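Local coordinates for initiator protein NS1 (PDB 4R94) that nicks viral DNA and unwinds it as endonuclease and helicase to initiate parvoviral replication, this chain being the N-terminal, origin-binding nickase domain, at residues T77-T83 against I217-P221; E119-D123 against P222-F228; F211-K216 against E242-V248. Residues are numbered along the deposited sequence.

The three contacts follow one run of chain, residues 211-228, which leaves helix 203-211 and enters strand 227-232; each part meets a different partner. In chain order, contact 3 pairs 211-216 with helix 242-252, contact 1 pairs 217-221 with the loop leading into helix 81-104, and contact 2 pairs 222-228 with the end of strand 112-121. Contacts 1 and 2 have centres about 11 Å apart, 2 and 3 about 14 Å, 1 and 3 about 18 Å. Contact 2 is the hub: Tyr-227 O accepts from Ile-217 N (2.9 Å), and Glu-119 OE2 forms a salt bridge with Lys-214 NZ (2.8 Å), coupling the metal site to the tyrosine-bearing motif of the nickase.

Contact 1. Residues T77-T83 against I217-P221; sequences TTVDEMT and ISTSP
Ser-220, Val-79 and Ser-218 bury the most surface where two irregular backbones run side by side in the same sense, Thr-77 CA lying 5.0 Å from Ser-218 CA and Val-79 CA 4.5 Å from Thr-219 CA. Ser-220 is extended (phi/psi -120/126) with a cis peptide bond after it, leading into Pro-221. It points its side chain at 77-83, where the m rotamer lets OG accept a hydrogen bond from Asp-80 N (2.8 Å, nearly linear). A small hydroxyl suits this spot, because it can meet a backbone amide at close range. Asp-80 holds the N-cap position of the following helix, though its carboxylate makes no capping bond. A water bridges Ser-220 OG (2.8 Å) to Thr-83 OG1 (2.9 Å); a second takes a bond from Ser-220 N (3.0 Å) and meets Thr-78 OG1 at 2.6 Å. Ser-218 (phi/psi -131/3) contributes mainly backbone: its O accepts from Thr-78 N at 2.8 Å. Between these polar ties lies Val-79 (phi/psi -68/134, chi1 t), whose CG2 packs on the backbone of 217-219, 3.6 Å from Ser-218 C, and 4.1 Å from Ile-217 CG2. A compact branched side chain suits this buried gap, though Ile-217 O is left there without a partner. The contact thus joins two loops by backbone-directed bonds, bridging waters and one apolar contact. Beneath it, Ile-217 and Thr-83 both rest on Phe-228 of strand 227-232, and the backbone of Ile-217 bonds to Tyr-227, so the N-terminal end of helix 81-104 is seated beside that sheet strand.

Contact 2. Residues E119-D123 against P222-F228; sequences EWGKD and PRDGGYF. With MG (magnesium ion), chain B.
Strand 112-121 ends antiparallel to the start of strand 227-232, with Glu-119 and Tyr-227 a non-hydrogen-bonded pair (CA-CA 4.1 Å). Trp-120 N donates to Gly-226 O (3.0 Å), and Gly-225 N donates to Trp-120 O (2.7 Å). Arg-223 to Gly-226 form a type II turn closed by Gly-226 N to Arg-223 O (3.1 Å). Gly-225 takes its positive phi (85/2), which favours glycine, and a CB on Gly-226 would crowd Arg-223 O. Trp-120 (chi1 t, chi2 -86°) buries the most surface. Pro-222 CG sits over its five-membered ring, 3.7 Å from the centroid, as a CH-pi contact, for which a rigid aliphatic ring is well shaped, while Trp-120 CE3 meets Phe-228 CZ at 3.8 Å. On the face shared with Tyr-227, Glu-119 (chi1 m, chi2 t) carries its OE1 to magnesium at 2.1 Å. Three waters at 2.0-2.1 Å and NE2 of His-127 and His-129 complete six ligands. Glu-119 OE2 instead makes a salt bridge with Lys-214. One carboxylate therefore serves metal and lysine together, and the water ligands mark positions that DNA phosphate could plausibly occupy, as in related HUH nickases.

Contact 3. Residues F211-K216 against E242-V248; sequences FLTKKK and EGERHLV
One direct hydrogen bond fixes the end of 211-216 against helix 242-252: Lys-216 N donates to Glu-242 OE1 (2.9 Å, nearly linear). Leu-212 CA lies 5.6 Å from Arg-245 CA and Lys-216 CA 6.2 Å from Glu-242 CA. OE2 of Glu-242, with chi1 and chi2 both t, accepts from His-246 NE2 (2.7 Å) one helical turn on; a carboxylate with two acceptors suits this double task. Waters fill the space between: one donates to Leu-212 O and Lys-214 O (both 2.7 Å) and accepts from Arg-245 NE (2.8 Å); another links Leu-212 O (3.0 Å) with His-246 ND1 (2.7 Å). The apolar part belongs to Leu-212 (chi1 m, chi2 t), the most deeply covered residue. Its CD1 touches Val-248 CG1 at 3.6 Å, while its CD2 lies over the flat Arg-245 guanidinium, 3.6 Å from CZ. That cation also reaches Gln-117 and Ser-230, and makes a cation-pi contact with Tyr-227. Phe-211 to Lys-214 form a type I turn, after which Lys-214 to Lys-216 are extended. Lys-214 NZ forms a salt bridge with Glu-119 and a weak hydrogen bond to catalytic Tyr-210 OH. Residues 211-214 belong to the predicted RCR-3 motif, consistent with a rolling-circle nickase, its nuclease tyrosine followed closely by a lysine beside the metal.

Contact 1. Residues T77-T83 against I217-P221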
loop_
_atom_site.group_PDB
_atom_site.type_symbol
_atom_site.label_atom_id
_atom_site.label_comp_id
_atom_site.label_asym_id
_atom_site.label_seq_id
_atom_site.Cartn_x
_atom_site.Cartn_y
_atom_site.Cartn_z
ATOM N N THR A 77 1.700 0.300 22.779
ATOM C CA THR A 77 2.320 0.116 21.476
ATOM C C THR A 77 3.776 0.559 21.554
ATOM O O THR A 77 4.066 1.644 22.055
ATOM C CB THR A 77 1.593 0.917 20.381
ATOM O OG1 THR A 77 0.192 0.987 20.677
ATOM C CG2 THR A 77 1.797 0.271 19.022
ATOM N N THR A 78 4.690 -0.276 21.073
ATOM C CA THR A 78 6.107 0.075 21.103
ATOM C C THR A 78 6.754 0.015 19.721
ATOM O O THR A 78 7.925 -0.333 19.601
ATOM C CB THR A 78 6.907 -0.851 22.057
ATOM O OG1 THR A 78 6.681 -2.221 21.705
ATOM C CG2 THR A 78 6.496 -0.620 23.506
ATOM N N VAL A 79 5.996 0.338 18.679
ATOM C CA VAL A 79 6.578 0.417 17.341
ATOM C C VAL A 79 7.544 1.600 17.281
ATOM O O VAL A 79 7.204 2.687 17.743
ATOM C CB VAL A 79 5.498 0.579 16.249
ATOM C CG1 VAL A 79 6.144 0.711 14.876
ATOM C CG2 VAL A 79 4.529 -0.602 16.275
ATOM N N ASP A 80 8.737 1.381 16.720
ATOM C CA ASP A 80 9.739 2.446 16.567
ATOM C C ASP A 80 9.152 3.689 15.904
ATOM O O ASP A 80 8.348 3.597 14.976
ATOM C CB ASP A 80 10.942 1.969 15.735
ATOM C CG ASP A 80 11.838 0.998 16.482
ATOM O OD1 ASP A 80 11.657 0.825 17.707
ATOM O OD2 ASP A 80 12.735 0.409 15.838
ATOM N N GLU A 81 9.568 4.854 16.379
ATOM C CA GLU A 81 9.128 6.104 15.792
ATOM C C GLU A 81 9.560 6.222 14.334
ATOM O O GLU A 81 8.791 6.719 13.506
ATOM C CB GLU A 81 9.665 7.283 16.602
ATOM C CG GLU A 81 9.056 7.353 17.988
ATOM C CD GLU A 81 7.540 7.362 17.945
ATOM O OE1 GLU A 81 6.972 8.167 17.174
ATOM O OE2 GLU A 81 6.914 6.557 18.671
ATOM N N MET A 82 10.773 5.760 14.025
ATOM C CA MET A 82 11.296 5.840 12.657
ATOM C C MET A 82 10.451 4.985 11.719
ATOM O O MET A 82 10.224 5.342 10.564
ATOM C CB MET A 82 12.760 5.390 12.591
ATOM C CG MET A 82 13.322 5.331 11.166
ATOM S SD MET A 82 15.118 5.125 11.048
ATOM C CE MET A 82 15.684 6.548 11.966
ATOM N N THR A 83 9.991 3.853 12.235
ATOM C CA THR A 83 9.199 2.916 11.449
ATOM C C THR A 83 7.835 3.517 11.111
ATOM O O THR A 83 7.407 3.508 9.947
ATOM C CB THR A 83 9.055 1.592 12.197
ATOM O OG1 THR A 83 10.323 0.917 12.190
ATOM C CG2 THR A 83 8.007 0.692 11.536
ATOM N N ILE A 217 0.608 -5.031 14.041
ATOM C CA ILE A 217 1.973 -4.835 14.515
ATOM C C ILE A 217 2.002 -3.835 15.672
ATOM O O ILE A 217 1.519 -2.704 15.550
ATOM C CB ILE A 217 2.889 -4.344 13.380
ATOM C CG1 ILE A 217 3.016 -5.429 12.306
ATOM C CG2 ILE A 217 4.258 -3.895 13.924
ATOM C CD1 ILE A 217 3.648 -4.918 11.014
ATOM N N SER A 218 2.583 -4.246 16.795
ATOM C CA SER A 218 2.599 -3.402 17.989
ATOM C C SER A 218 3.989 -3.278 18.600
ATOM O O SER A 218 4.165 -2.648 19.641
ATOM C CB SER A 218 1.636 -3.966 19.032
ATOM O OG SER A 218 1.953 -5.323 19.285
ATOM N N THR A 219 4.972 -3.888 17.947
ATOM C CA THR A 219 6.329 -3.949 18.472
ATOM C C THR A 219 7.360 -3.685 17.389
ATOM O O THR A 219 7.070 -3.793 16.199
ATOM C CB THR A 219 6.634 -5.338 19.093
ATOM O OG1 THR A 219 6.590 -6.336 18.066
ATOM C CG2 THR A 219 5.622 -5.698 20.169
ATOM N N SER A 220 8.569 -3.340 17.810
ATOM C CA SER A 220 9.721 -3.401 16.924
ATOM C C SER A 220 10.730 -4.374 17.532
ATOM O O SER A 220 11.093 -4.237 18.699
ATOM C CB SER A 220 10.335 -2.022 16.713
ATOM O OG SER A 220 9.496 -1.207 15.907
ATOM N N PRO A 221 11.170 -5.381 16.759
ATOM C CA PRO A 221 10.844 -5.669 15.357
ATOM C C PRO A 221 9.404 -6.130 15.181
ATOM O O PRO A 221 8.859 -6.776 16.077
ATOM C CB PRO A 221 11.816 -6.805 14.989
ATOM C CG PRO A 221 12.814 -6.865 16.112
ATOM C CD PRO A 221 12.076 -6.397 17.317
HETATM O O HOH W 1 8.863 -3.397 20.844
HETATM O O HOH W 2 10.534 -1.695 13.331
#

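Contact 2. Residues E119-D123 against P222-F228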
loop_
_atom_site.group_PDB
_atom_site.type_symbol
_atom_site.label_atom_id
_atom_site.label_comp_id
_atom_site.label_asym_id
_atom_site.label_seq_id
_atom_site.Cartn_x
_atom_site.Cartn_y
_atom_site.Cartn_z
ATOM N N GLU A 119 2.132 -3.871 5.380
ATOM C CA GLU A 119 2.460 -5.095 6.102
ATOM C C GLU A 119 3.967 -5.297 6.269
ATOM O O GLU A 119 4.792 -4.584 5.681
ATOM C CB GLU A 119 1.868 -6.318 5.389
ATOM C CG GLU A 119 0.351 -6.279 5.248
ATOM C CD GLU A 119 -0.232 -7.545 4.641
ATOM O OE1 GLU A 119 0.507 -8.319 3.985
ATOM O OE2 GLU A 119 -1.448 -7.736 4.806
ATOM N N TRP A 120 4.318 -6.294 7.080
ATOM C CA TRP A 120 5.712 -6.641 7.294
ATOM C C TRP A 120 5.858 -8.124 7.064
ATOM O O TRP A 120 5.348 -8.927 7.838
ATOM C CB TRP A 120 6.172 -6.278 8.704
ATOM C CG TRP A 120 7.640 -6.464 8.893
ATOM C CD1 TRP A 120 8.294 -7.616 9.249
ATOM C CD2 TRP A 120 8.643 -5.464 8.734
ATOM N NE1 TRP A 120 9.648 -7.385 9.314
ATOM C CE2 TRP A 120 9.888 -6.069 9.007
ATOM C CE3 TRP A 120 8.610 -4.115 8.386
ATOM C CZ2 TRP A 120 11.091 -5.366 8.936
ATOM C CZ3 TRP A 120 9.805 -3.411 8.324
ATOM C CH2 TRP A 120 11.029 -4.039 8.598
ATOM N N GLY A 121 6.529 -8.478 5.981
ATOM C CA GLY A 121 6.708 -9.877 5.642
ATOM C C GLY A 121 7.906 -10.471 6.352
ATOM O O GLY A 121 8.886 -9.780 6.625
ATOM N N LYS A 122 7.812 -11.764 6.660
ATOM C CA LYS A 122 8.891 -12.482 7.321
ATOM C C LYS A 122 10.222 -12.316 6.592
ATOM O O LYS A 122 11.267 -12.101 7.218
ATOM C CB LYS A 122 8.529 -13.965 7.430
ATOM C CG LYS A 122 9.691 -14.869 7.799
ATOM C CD LYS A 122 9.263 -16.332 7.784
ATOM C CE LYS A 122 10.468 -17.263 7.828
ATOM N NZ LYS A 122 11.336 -17.000 9.009
ATOM N N ASP A 123 10.173 -12.395 5.267
ATOM C CA ASP A 123 11.377 -12.321 4.452
ATOM C C ASP A 123 11.642 -10.917 3.890
ATOM O O ASP A 123 12.752 -10.394 4.019
ATOM C CB ASP A 123 11.287 -13.343 3.316
ATOM C CG ASP A 123 11.204 -14.786 3.832
ATOM O OD1 ASP A 123 11.893 -15.106 4.825
ATOM O OD2 ASP A 123 10.450 -15.594 3.250
ATOM N N PRO A 222 8.795 -5.802 14.033
ATOM C CA PRO A 222 7.402 -6.156 13.744
ATOM C C PRO A 222 7.172 -7.658 13.753
ATOM O O PRO A 222 8.070 -8.423 13.383
ATOM C CB PRO A 222 7.175 -5.604 12.332
ATOM C CG PRO A 222 8.253 -4.619 12.112
ATOM C CD PRO A 222 9.428 -5.088 12.912
ATOM N N ARG A 223 5.980 -8.069 14.170
ATOM C CA ARG A 223 5.582 -9.464 14.082
ATOM C C ARG A 223 5.512 -9.872 12.618
ATOM O O ARG A 223 4.957 -9.145 11.792
ATOM C CB ARG A 223 4.231 -9.684 14.753
ATOM C CG ARG A 223 3.742 -11.108 14.654
ATOM C CD ARG A 223 2.295 -11.239 15.088
ATOM N NE ARG A 223 1.804 -12.589 14.836
ATOM C CZ ARG A 223 1.378 -13.017 13.650
ATOM N NH1 ARG A 223 1.375 -12.194 12.602
ATOM N NH2 ARG A 223 0.952 -14.268 13.513
ATOM N N ASP A 224 6.073 -11.024 12.283
ATOM C CA ASP A 224 6.093 -11.423 10.887
ATOM C C ASP A 224 4.674 -11.629 10.374
ATOM O O ASP A 224 3.849 -12.280 11.018
ATOM C CB ASP A 224 6.944 -12.673 10.692
ATOM C CG ASP A 224 8.431 -12.363 10.713
ATOM O OD1 ASP A 224 8.792 -11.161 10.663
ATOM O OD2 ASP A 224 9.242 -13.312 10.762
ATOM N N GLY A 225 4.388 -11.013 9.232
ATOM C CA GLY A 225 3.089 -11.134 8.596
ATOM C C GLY A 225 2.034 -10.171 9.111
ATOM O O GLY A 225 0.885 -10.208 8.654
ATOM N N GLY A 226 2.412 -9.307 10.048
ATOM C CA GLY A 226 1.459 -8.383 10.643
ATOM C C GLY A 226 1.192 -7.180 9.749
ATOM O O GLY A 226 1.906 -6.961 8.775
ATOM N N TYR A 227 0.153 -6.420 10.068
ATOM C CA TYR A 227 -0.142 -5.194 9.314
ATOM C C TYR A 227 0.114 -3.965 10.182
ATOM O O TYR A 227 -0.023 -3.997 11.415
ATOM C CB TYR A 227 -1.598 -5.192 8.801
ATOM C CG TYR A 227 -2.637 -4.863 9.871
ATOM C CD1 TYR A 227 -3.118 -5.851 10.729
ATOM C CD2 TYR A 227 -3.128 -3.568 10.024
ATOM C CE1 TYR A 227 -4.045 -5.553 11.715
ATOM C CE2 TYR A 227 -4.067 -3.263 10.994
ATOM C CZ TYR A 227 -4.517 -4.261 11.843
ATOM O OH TYR A 227 -5.439 -3.971 12.829
ATOM N N PHE A 228 0.492 -2.875 9.526
ATOM C CA PHE A 228 0.683 -1.588 10.190
ATOM C C PHE A 228 -0.573 -0.727 10.183
ATOM O O PHE A 228 -0.966 -0.162 11.195
ATOM C CB PHE A 228 1.784 -0.774 9.513
ATOM C CG PHE A 228 3.181 -1.302 9.708
ATOM C CD1 PHE A 228 3.875 -1.065 10.890
ATOM C CD2 PHE A 228 3.831 -1.958 8.673
ATOM C CE1 PHE A 228 5.184 -1.516 11.043
ATOM C CE2 PHE A 228 5.124 -2.418 8.815
ATOM C CZ PHE A 228 5.809 -2.196 10.009
HETATM MG MG MG B . 1.631 -9.165 2.463
HETATM O O HOH W 3 0.833 -11.091 6.073
HETATM O O HOH W 4 2.671 -10.240 0.970
HETATM O O HOH W 5 2.605 -10.130 4.113
HETATM O O HOH W 6 0.254 -10.677 2.304
#

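Contact 3. Residues F211-K216 against E242-V248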
loop_
_atom_site.group_PDB
_atom_site.type_symbol
_atom_site.label_atom_id
_atom_site.label_comp_id
_atom_site.label_asym_id
_atom_site.label_seq_id
_atom_site.Cartn_x
_atom_site.Cartn_y
_atom_site.Cartn_z
ATOM N N PHE A 211 -7.305 -9.625 4.100
ATOM C CA PHE A 211 -6.514 -8.535 4.688
ATOM C C PHE A 211 -6.958 -8.165 6.104
ATOM O O PHE A 211 -6.125 -7.851 6.957
ATOM C CB PHE A 211 -6.524 -7.295 3.781
ATOM C CG PHE A 211 -5.717 -7.481 2.531
ATOM C CD1 PHE A 211 -4.350 -7.705 2.614
ATOM C CD2 PHE A 211 -6.331 -7.492 1.282
ATOM C CE1 PHE A 211 -3.580 -7.905 1.462
ATOM C CE2 PHE A 211 -5.583 -7.685 0.124
ATOM C CZ PHE A 211 -4.208 -7.911 0.211
ATOM N N LEU A 212 -8.256 -8.235 6.374
ATOM C CA LEU A 212 -8.755 -7.935 7.713
ATOM C C LEU A 212 -8.489 -9.055 8.739
ATOM O O LEU A 212 -8.787 -8.901 9.926
ATOM C CB LEU A 212 -10.261 -7.620 7.658
ATOM C CG LEU A 212 -10.660 -6.339 6.919
ATOM C CD1 LEU A 212 -12.140 -5.991 7.135
ATOM C CD2 LEU A 212 -9.745 -5.166 7.321
ATOM N N THR A 213 -7.921 -10.176 8.303
ATOM C CA THR A 213 -7.590 -11.242 9.249
ATOM C C THR A 213 -6.211 -11.098 9.875
ATOM O O THR A 213 -5.871 -11.859 10.792
ATOM C CB THR A 213 -7.648 -12.651 8.599
ATOM O OG1 THR A 213 -6.545 -12.828 7.699
ATOM C CG2 THR A 213 -8.957 -12.868 7.868
ATOM N N LYS A 214 -5.404 -10.150 9.394
ATOM C CA LYS A 214 -4.025 -10.030 9.856
ATOM C C LYS A 214 -3.933 -9.504 11.290
ATOM O O LYS A 214 -4.848 -8.833 11.784
ATOM C CB LYS A 214 -3.207 -9.107 8.924
ATOM C CG LYS A 214 -3.223 -9.492 7.435
ATOM C CD LYS A 214 -2.663 -10.890 7.187
ATOM C CE LYS A 214 -2.617 -11.206 5.682
ATOM N NZ LYS A 214 -1.505 -10.508 4.951
ATOM N N LYS A 215 -2.821 -9.807 11.949
ATOM C CA LYS A 215 -2.543 -9.296 13.294
ATOM C C LYS A 215 -1.843 -7.932 13.272
ATOM O O LYS A 215 -0.943 -7.701 12.468
ATOM C CB LYS A 215 -1.683 -10.300 14.069
ATOM C CG LYS A 215 -1.353 -9.861 15.495
ATOM C CD LYS A 215 -0.975 -11.048 16.373
ATOM C CE LYS A 215 -0.646 -10.607 17.795
ATOM N NZ LYS A 215 -0.501 -11.779 18.708
ATOM N N LYS A 216 -2.254 -7.035 14.165
ATOM C CA LYS A 216 -1.705 -5.680 14.226
ATOM C C LYS A 216 -0.287 -5.677 14.774
ATOM O O LYS A 216 -0.003 -6.253 15.832
ATOM C CB LYS A 216 -2.610 -4.781 15.082
ATOM C CG LYS A 216 -2.111 -3.345 15.324
ATOM C CD LYS A 216 -2.324 -2.467 14.114
ATOM C CE LYS A 216 -2.027 -0.985 14.423
ATOM N NZ LYS A 216 -3.128 -0.350 15.207
ATOM N N GLU A 242 -7.913 -3.470 15.632
ATOM C CA GLU A 242 -7.807 -4.867 15.182
ATOM C C GLU A 242 -9.051 -5.671 15.546
ATOM O O GLU A 242 -9.554 -6.436 14.733
ATOM C CB GLU A 242 -6.575 -5.593 15.751
ATOM C CG GLU A 242 -6.404 -6.971 15.066
ATOM C CD GLU A 242 -5.354 -7.909 15.657
ATOM O OE1 GLU A 242 -4.333 -7.448 16.207
ATOM O OE2 GLU A 242 -5.561 -9.146 15.545
ATOM N N GLY A 243 -9.549 -5.482 16.763
ATOM C CA GLY A 243 -10.731 -6.202 17.205
ATOM C C GLY A 243 -11.936 -5.904 16.339
ATOM O O GLY A 243 -12.727 -6.788 16.042
ATOM N N GLU A 244 -12.056 -4.654 15.907
ATOM C CA GLU A 244 -13.184 -4.232 15.088
ATOM C C GLU A 244 -13.076 -4.808 13.677
ATOM O O GLU A 244 -14.080 -5.098 13.033
ATOM C CB GLU A 244 -13.266 -2.699 15.039
ATOM C CG GLU A 244 -13.555 -2.076 16.411
ATOM C CD GLU A 244 -13.514 -0.553 16.413
ATOM O OE1 GLU A 244 -12.544 0.035 15.884
ATOM O OE2 GLU A 244 -14.458 0.060 16.958
ATOM N N ARG A 245 -11.846 -4.939 13.193
ATOM C CA ARG A 245 -11.613 -5.507 11.874
ATOM C C ARG A 245 -12.054 -6.975 11.848
ATOM O O ARG A 245 -12.681 -7.431 10.892
ATOM C CB ARG A 245 -10.133 -5.367 11.496
ATOM C CG ARG A 245 -9.709 -3.913 11.201
ATOM C CD ARG A 245 -8.198 -3.735 11.337
ATOM N NE ARG A 245 -7.461 -4.628 10.443
ATOM C CZ ARG A 245 -6.919 -4.257 9.288
ATOM N NH1 ARG A 245 -7.039 -2.996 8.860
ATOM N NH2 ARG A 245 -6.272 -5.155 8.550
ATOM N N HIS A 246 -11.732 -7.710 12.906
ATOM C CA HIS A 246 -12.166 -9.106 12.998
ATOM C C HIS A 246 -13.685 -9.204 13.121
ATOM O O HIS A 246 -14.295 -10.115 12.562
ATOM C CB HIS A 246 -11.477 -9.797 14.173
ATOM C CG HIS A 246 -9.991 -9.885 14.025
ATOM N ND1 HIS A 246 -9.384 -10.195 12.830
ATOM C CD2 HIS A 246 -8.990 -9.672 14.913
ATOM C CE1 HIS A 246 -8.070 -10.188 12.991
ATOM N NE2 HIS A 246 -7.809 -9.874 14.244
ATOM N N LEU A 247 -14.307 -8.268 13.836
ATOM C CA LEU A 247 -15.769 -8.208 13.843
ATOM C C LEU A 247 -16.345 -7.986 12.437
ATOM O O LEU A 247 -17.346 -8.596 12.071
ATOM C CB LEU A 247 -16.276 -7.107 14.774
ATOM C CG LEU A 247 -16.228 -7.301 16.285
ATOM C CD1 LEU A 247 -16.930 -6.124 16.953
ATOM C CD2 LEU A 247 -16.879 -8.610 16.679
ATOM N N VAL A 248 -15.729 -7.110 11.648
ATOM C CA VAL A 248 -16.168 -6.931 10.265
ATOM C C VAL A 248 -16.138 -8.237 9.457
ATOM O O VAL A 248 -17.082 -8.542 8.735
ATOM C CB VAL A 248 -15.308 -5.864 9.542
ATOM C CG1 VAL A 248 -15.649 -5.837 8.051
ATOM C CG2 VAL A 248 -15.552 -4.505 10.171
HETATM O O HOH W 7 -6.847 -7.272 10.943
HETATM O O HOH W 8 -10.712 -11.122 10.626
HETATM O O HOH W 9 -5.713 -1.671 16.713
#